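Local structure of putative mannose-6-phosphate isomerase YvyI (Bacillus subtilis, 1QWR) at residues Y134-I148 and F214-D227. The protein probably catalyses the interconversion of D-mannose 6-phosphate and D-fructose 6-phosphate, using one zinc ion per subunit. Numbering follows the deposited sequence.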
loop_
_atom_site.group_PDB
_atom_site.type_symbol
_atom_site.label_atom_id
_atom_site.label_comp_id
_atom_site.label_asym_id
_atom_site.label_seq_id
_atom_site.Cartn_x
_atom_site.Cartn_y
_atom_site.Cartn_z
ATOM N N TYR A 134 -13.510 7.272 -6.780
ATOM C CA TYR A 134 -13.593 7.300 -5.321
ATOM C C TYR A 134 -14.986 7.742 -4.872
ATOM O O TYR A 134 -15.319 8.932 -4.953
ATOM C CB TYR A 134 -12.559 8.294 -4.770
ATOM C CG TYR A 134 -12.403 8.301 -3.263
ATOM C CD1 TYR A 134 -11.343 7.630 -2.648
ATOM C CD2 TYR A 134 -13.286 9.014 -2.449
ATOM C CE1 TYR A 134 -11.168 7.675 -1.266
ATOM C CE2 TYR A 134 -13.119 9.070 -1.065
ATOM C CZ TYR A 134 -12.057 8.400 -0.481
ATOM O OH TYR A 134 -11.876 8.465 0.873
ATOM N N GLY A 135 -15.777 6.791 -4.383
ATOM C CA GLY A 135 -17.115 7.106 -3.919
ATOM C C GLY A 135 -18.156 6.964 -5.013
ATOM O O GLY A 135 -17.821 6.658 -6.162
ATOM N N HIS A 136 -19.416 7.215 -4.657
ATOM C CA HIS A 136 -20.516 7.082 -5.608
ATOM C C HIS A 136 -21.682 7.986 -5.221
ATOM O O HIS A 136 -21.673 8.612 -4.165
ATOM C CB HIS A 136 -20.997 5.639 -5.643
ATOM C CG HIS A 136 -21.612 5.197 -4.355
ATOM N ND1 HIS A 136 -20.872 4.672 -3.315
ATOM C CD2 HIS A 136 -22.884 5.289 -3.906
ATOM C CE1 HIS A 136 -21.665 4.465 -2.279
ATOM N NE2 HIS A 136 -22.890 4.834 -2.611
ATOM N N THR A 137 -22.704 8.023 -6.067
ATOM C CA THR A 137 -23.851 8.895 -5.816
ATOM C C THR A 137 -25.116 8.218 -5.293
ATOM O O THR A 137 -26.106 8.903 -5.003
ATOM C CB THR A 137 -24.256 9.631 -7.105
ATOM O OG1 THR A 137 -24.559 8.662 -8.114
ATOM C CG2 THR A 137 -23.129 10.532 -7.585
ATOM N N ALA A 138 -25.100 6.895 -5.185
ATOM C CA ALA A 138 -26.283 6.167 -4.719
ATOM C C ALA A 138 -26.671 6.549 -3.304
ATOM O O ALA A 138 -25.828 6.646 -2.416
ATOM C CB ALA A 138 -26.054 4.678 -4.823
ATOM N N ARG A 139 -27.967 6.757 -3.095
ATOM C CA ARG A 139 -28.486 7.171 -1.799
ATOM C C ARG A 139 -29.001 6.013 -0.957
ATOM O O ARG A 139 -29.254 6.168 0.245
ATOM C CB ARG A 139 -29.598 8.206 -2.014
ATOM C CG ARG A 139 -29.126 9.467 -2.746
ATOM C CD ARG A 139 -30.300 10.383 -3.101
ATOM N NE ARG A 139 -31.146 9.812 -4.147
ATOM C CZ ARG A 139 -32.325 10.307 -4.517
ATOM N NH1 ARG A 139 -32.811 11.388 -3.922
ATOM N NH2 ARG A 139 -33.017 9.727 -5.490
ATOM N N SER A 140 -29.163 4.856 -1.593
ATOM C CA SER A 140 -29.636 3.665 -0.913
ATOM C C SER A 140 -29.028 2.441 -1.580
ATOM O O SER A 140 -28.584 2.498 -2.735
ATOM C CB SER A 140 -31.167 3.575 -0.975
ATOM O OG SER A 140 -31.588 3.258 -2.285
ATOM N N LYS A 141 -29.000 1.322 -0.867
ATOM C CA LYS A 141 -28.434 0.130 -1.459
ATOM C C LYS A 141 -29.262 -0.395 -2.634
ATOM O O LYS A 141 -28.709 -1.001 -3.547
ATOM C CB LYS A 141 -28.207 -0.943 -0.394
ATOM C CG LYS A 141 -27.114 -0.494 0.591
ATOM C CD LYS A 141 -26.244 -1.636 1.095
ATOM C CE LYS A 141 -25.119 -1.096 1.989
ATOM N NZ LYS A 141 -24.222 -2.190 2.457
ATOM N N THR A 142 -30.572 -0.139 -2.643
ATOM C CA THR A 142 -31.385 -0.592 -3.778
ATOM C C THR A 142 -30.976 0.219 -5.018
ATOM O O THR A 142 -30.886 -0.319 -6.123
ATOM C CB THR A 142 -32.905 -0.395 -3.528
ATOM O OG1 THR A 142 -33.306 -1.155 -2.385
ATOM C CG2 THR A 142 -33.709 -0.894 -4.721
ATOM N N GLU A 143 -30.719 1.507 -4.815
ATOM C CA GLU A 143 -30.304 2.419 -5.882
ATOM C C GLU A 143 -28.918 2.009 -6.413
ATOM O O GLU A 143 -28.678 2.001 -7.617
ATOM C CB GLU A 143 -30.266 3.842 -5.324
ATOM C CG GLU A 143 -30.020 4.973 -6.318
ATOM C CD GLU A 143 -30.297 6.337 -5.687
ATOM O OE1 GLU A 143 -31.457 6.588 -5.286
ATOM O OE2 GLU A 143 -29.374 7.164 -5.577
ATOM N N LEU A 144 -28.008 1.673 -5.505
ATOM C CA LEU A 144 -26.676 1.247 -5.903
ATOM C C LEU A 144 -26.817 0.018 -6.804
ATOM O O LEU A 144 -26.228 -0.051 -7.898
ATOM C CB LEU A 144 -25.850 0.907 -4.656
ATOM C CG LEU A 144 -24.432 0.372 -4.904
ATOM C CD1 LEU A 144 -23.593 1.495 -5.495
ATOM C CD2 LEU A 144 -23.808 -0.149 -3.588
ATOM N N VAL A 145 -27.619 -0.945 -6.357
ATOM C CA VAL A 145 -27.844 -2.168 -7.120
ATOM C C VAL A 145 -28.405 -1.850 -8.504
ATOM O O VAL A 145 -27.919 -2.368 -9.514
ATOM C CB VAL A 145 -28.816 -3.105 -6.385
ATOM C CG1 VAL A 145 -29.346 -4.182 -7.332
ATOM C CG2 VAL A 145 -28.095 -3.754 -5.214
ATOM N N THR A 146 -29.422 -0.993 -8.542
ATOM C CA THR A 146 -30.054 -0.594 -9.797
ATOM C C THR A 146 -29.054 0.047 -10.766
ATOM O O THR A 146 -28.986 -0.323 -11.937
ATOM C CB THR A 146 -31.195 0.412 -9.538
ATOM O OG1 THR A 146 -32.166 -0.183 -8.669
ATOM C CG2 THR A 146 -31.863 0.817 -10.846
HETATM N N MSE A 147 -28.280 1.008 -10.273
HETATM C CA MSE A 147 -27.304 1.693 -11.107
HETATM C C MSE A 147 -26.145 0.831 -11.565
HETATM O O MSE A 147 -25.536 1.113 -12.599
HETATM C CB MSE A 147 -26.779 2.917 -10.385
HETATM C CG MSE A 147 -27.850 3.930 -10.175
HETATM SE SE MSE A 147 -27.145 5.527 -9.449
HETATM C CE MSE A 147 -26.532 6.364 -11.078
ATOM N N ILE A 148 -25.831 -0.215 -10.811
ATOM C CA ILE A 148 -24.750 -1.104 -11.208
ATOM C C ILE A 148 -25.292 -2.034 -12.286
ATOM O O ILE A 148 -24.596 -2.342 -13.252
ATOM C CB ILE A 148 -24.217 -1.958 -10.026
ATOM C CG1 ILE A 148 -23.455 -1.068 -9.038
ATOM C CG2 ILE A 148 -23.308 -3.068 -10.546
ATOM C CD1 ILE A 148 -22.922 -1.813 -7.828
ATOM N N PHE A 214 -20.667 -9.271 -6.777
ATOM C CA PHE A 214 -21.729 -8.276 -6.682
ATOM C C PHE A 214 -22.422 -8.176 -5.310
ATOM O O PHE A 214 -22.466 -7.102 -4.718
ATOM C CB PHE A 214 -22.771 -8.549 -7.783
ATOM C CG PHE A 214 -23.629 -7.355 -8.131
ATOM C CD1 PHE A 214 -23.451 -6.132 -7.489
ATOM C CD2 PHE A 214 -24.621 -7.459 -9.102
ATOM C CE1 PHE A 214 -24.251 -5.027 -7.806
ATOM C CE2 PHE A 214 -25.430 -6.360 -9.429
ATOM C CZ PHE A 214 -25.242 -5.145 -8.778
ATOM N N ALA A 215 -22.957 -9.286 -4.818
ATOM C CA ALA A 215 -23.662 -9.310 -3.536
ATOM C C ALA A 215 -22.778 -8.840 -2.397
ATOM O O ALA A 215 -23.147 -7.949 -1.628
ATOM C CB ALA A 215 -24.173 -10.728 -3.243
ATOM N N LYS A 216 -21.600 -9.440 -2.292
ATOM C CA LYS A 216 -20.687 -9.069 -1.225
ATOM C C LYS A 216 -20.281 -7.608 -1.301
ATOM O O LYS A 216 -20.163 -6.947 -0.274
ATOM C CB LYS A 216 -19.451 -9.971 -1.238
ATOM C CG LYS A 216 -19.719 -11.369 -0.678
ATOM C CD LYS A 216 -18.451 -12.198 -0.601
ATOM C CE LYS A 216 -18.683 -13.491 0.151
ATOM N NZ LYS A 216 -17.427 -14.274 0.279
ATOM N N ALA A 217 -20.063 -7.098 -2.512
ATOM C CA ALA A 217 -19.673 -5.704 -2.670
ATOM C C ALA A 217 -20.784 -4.798 -2.162
ATOM O O ALA A 217 -20.548 -3.820 -1.448
ATOM C CB ALA A 217 -19.393 -5.391 -4.151
ATOM N N VAL A 218 -22.011 -5.115 -2.542
ATOM C CA VAL A 218 -23.132 -4.283 -2.104
ATOM C C VAL A 218 -23.288 -4.362 -0.587
ATOM O O VAL A 218 -23.532 -3.352 0.080
ATOM C CB VAL A 218 -24.426 -4.711 -2.823
ATOM C CG1 VAL A 218 -25.595 -3.878 -2.317
ATOM C CG2 VAL A 218 -24.255 -4.489 -4.339
ATOM N N ASN A 219 -23.117 -5.555 -0.033
ATOM C CA ASN A 219 -23.216 -5.725 1.419
ATOM C C ASN A 219 -22.112 -4.953 2.153
ATOM O O ASN A 219 -22.347 -4.366 3.207
ATOM C CB ASN A 219 -23.112 -7.199 1.785
ATOM C CG ASN A 219 -24.453 -7.906 1.745
ATOM O OD1 ASN A 219 -25.294 -7.712 2.630
ATOM N ND2 ASN A 219 -24.664 -8.720 0.724
ATOM N N ALA A 220 -20.906 -4.951 1.600
ATOM C CA ALA A 220 -19.795 -4.271 2.267
ATOM C C ALA A 220 -19.717 -2.780 2.036
ATOM O O ALA A 220 -19.074 -2.047 2.807
ATOM C CB ALA A 220 -18.471 -4.910 1.846
ATOM N N ALA A 221 -20.371 -2.325 0.979
ATOM C CA ALA A 221 -20.317 -0.927 0.596
ATOM C C ALA A 221 -21.076 0.020 1.498
ATOM O O ALA A 221 -22.187 -0.261 1.932
ATOM C CB ALA A 221 -20.808 -0.769 -0.859
ATOM N N THR A 222 -20.451 1.157 1.767
ATOM C CA THR A 222 -21.045 2.196 2.577
ATOM C C THR A 222 -21.976 3.008 1.679
ATOM O O THR A 222 -21.546 3.540 0.661
ATOM C CB THR A 222 -19.984 3.127 3.095
ATOM O OG1 THR A 222 -19.067 2.367 3.875
ATOM C CG2 THR A 222 -20.599 4.246 3.934
ATOM N N VAL A 223 -23.238 3.112 2.068
ATOM C CA VAL A 223 -24.209 3.870 1.292
ATOM C C VAL A 223 -25.058 4.709 2.250
ATOM O O VAL A 223 -25.605 4.174 3.205
ATOM C CB VAL A 223 -25.150 2.924 0.528
ATOM C CG1 VAL A 223 -26.149 3.737 -0.290
ATOM C CG2 VAL A 223 -24.336 1.975 -0.354
ATOM N N PRO A 224 -25.157 6.032 2.021
ATOM C CA PRO A 224 -24.529 6.772 0.925
ATOM C C PRO A 224 -23.049 6.977 1.192
ATOM O O PRO A 224 -22.570 6.734 2.294
ATOM C CB PRO A 224 -25.272 8.099 0.936
ATOM C CG PRO A 224 -25.527 8.314 2.385
ATOM C CD PRO A 224 -26.011 6.933 2.823
ATOM N N HIS A 225 -22.335 7.430 0.174
ATOM C CA HIS A 225 -20.916 7.700 0.332
ATOM C C HIS A 225 -20.767 9.091 0.903
ATOM O O HIS A 225 -21.451 10.019 0.474
ATOM C CB HIS A 225 -20.186 7.689 -1.013
ATOM C CG HIS A 225 -18.766 8.152 -0.913
ATOM N ND1 HIS A 225 -17.746 7.336 -0.470
ATOM C CD2 HIS A 225 -18.206 9.369 -1.128
ATOM C CE1 HIS A 225 -16.622 8.029 -0.412
ATOM N NE2 HIS A 225 -16.873 9.266 -0.804
ATOM N N VAL A 226 -19.860 9.228 1.854
ATOM C CA VAL A 226 -19.554 10.522 2.449
ATOM C C VAL A 226 -18.021 10.607 2.425
ATOM O O VAL A 226 -17.348 9.692 2.901
ATOM C CB VAL A 226 -20.068 10.615 3.908
ATOM C CG1 VAL A 226 -19.659 11.949 4.527
ATOM C CG2 VAL A 226 -21.593 10.470 3.931
ATOM N N ASP A 227 -17.475 11.673 1.841
ATOM C CA ASP A 227 -16.021 11.845 1.786
ATOM C C ASP A 227 -15.508 12.135 3.180
ATOM O O ASP A 227 -16.013 13.040 3.851
ATOM C CB ASP A 227 -15.619 13.017 0.890
ATOM C CG ASP A 227 -15.609 12.662 -0.575
ATOM O OD1 ASP A 227 -15.401 11.477 -0.905
ATOM O OD2 ASP A 227 -15.790 13.585 -1.403
HETATM O O HOH W 1 -15.566 11.830 -4.100
HETATM O O HOH W 2 -23.720 8.412 -2.183
HETATM O O HOH W 3 -17.956 4.682 -1.700
#
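Gly135 CA sits over the face of the His225 imidazole, 3.5 Å from the ring centroid, in a CH-pi contact. Glycine suits the place twice over, since a CB would strike the ring and the backbone angles (phi 91°) disfavour one. The ring is held by water 3 at ND1 and by a hydrogen bond from NE2, in the ring plane, to Asp227 OD1 (2.7 Å), met from above the carboxylate plane; the same OD1 reaches the edge of the Tyr134 ring, perpendicular to the imidazole. CB of His225 lies over one face of the His136 ring, while Leu144 CD1 covers the opposite face. At chi1 66° CG of His136 lies between the backbone N and the carbonyl carbon, turning the ring so that CE1 comes edge-on to Thr222 O at 3.1 Å. Water 2 joins His136 O and Ala138 O to His225 N.

Val223 CG1 presses on the backbone of Ser140, the N-cap of helix 141-149, and CG2 touches Leu144 CD2. Lys141 is long enough to pass Val218 and carry NZ to the end of helix 214-220, donating to Val218 O (2.7 Å) and Ala221 O (2.9 Å), both in the carbonyl plane, probably aided by the helix dipole. Val145 CG2 packs on Val218 CG1, while Ile148 and Phe214 come from opposite directions: Ile148 CG2 meets Phe214 CZ obliquely and tightly at 3.3 Å, and Val145 O lies at the ring edge.

Tyr134 sets the contact beside the zinc site, its side chain about 5 Å from that of the metal ligand His176. The axes of 141-148 and 214-220 approach to 10.5 Å, at 143° between their directions. Helix 153-156 backs the first, strand 195-198 the second, and strand 131-136 runs between strands 157-161 and 176-178.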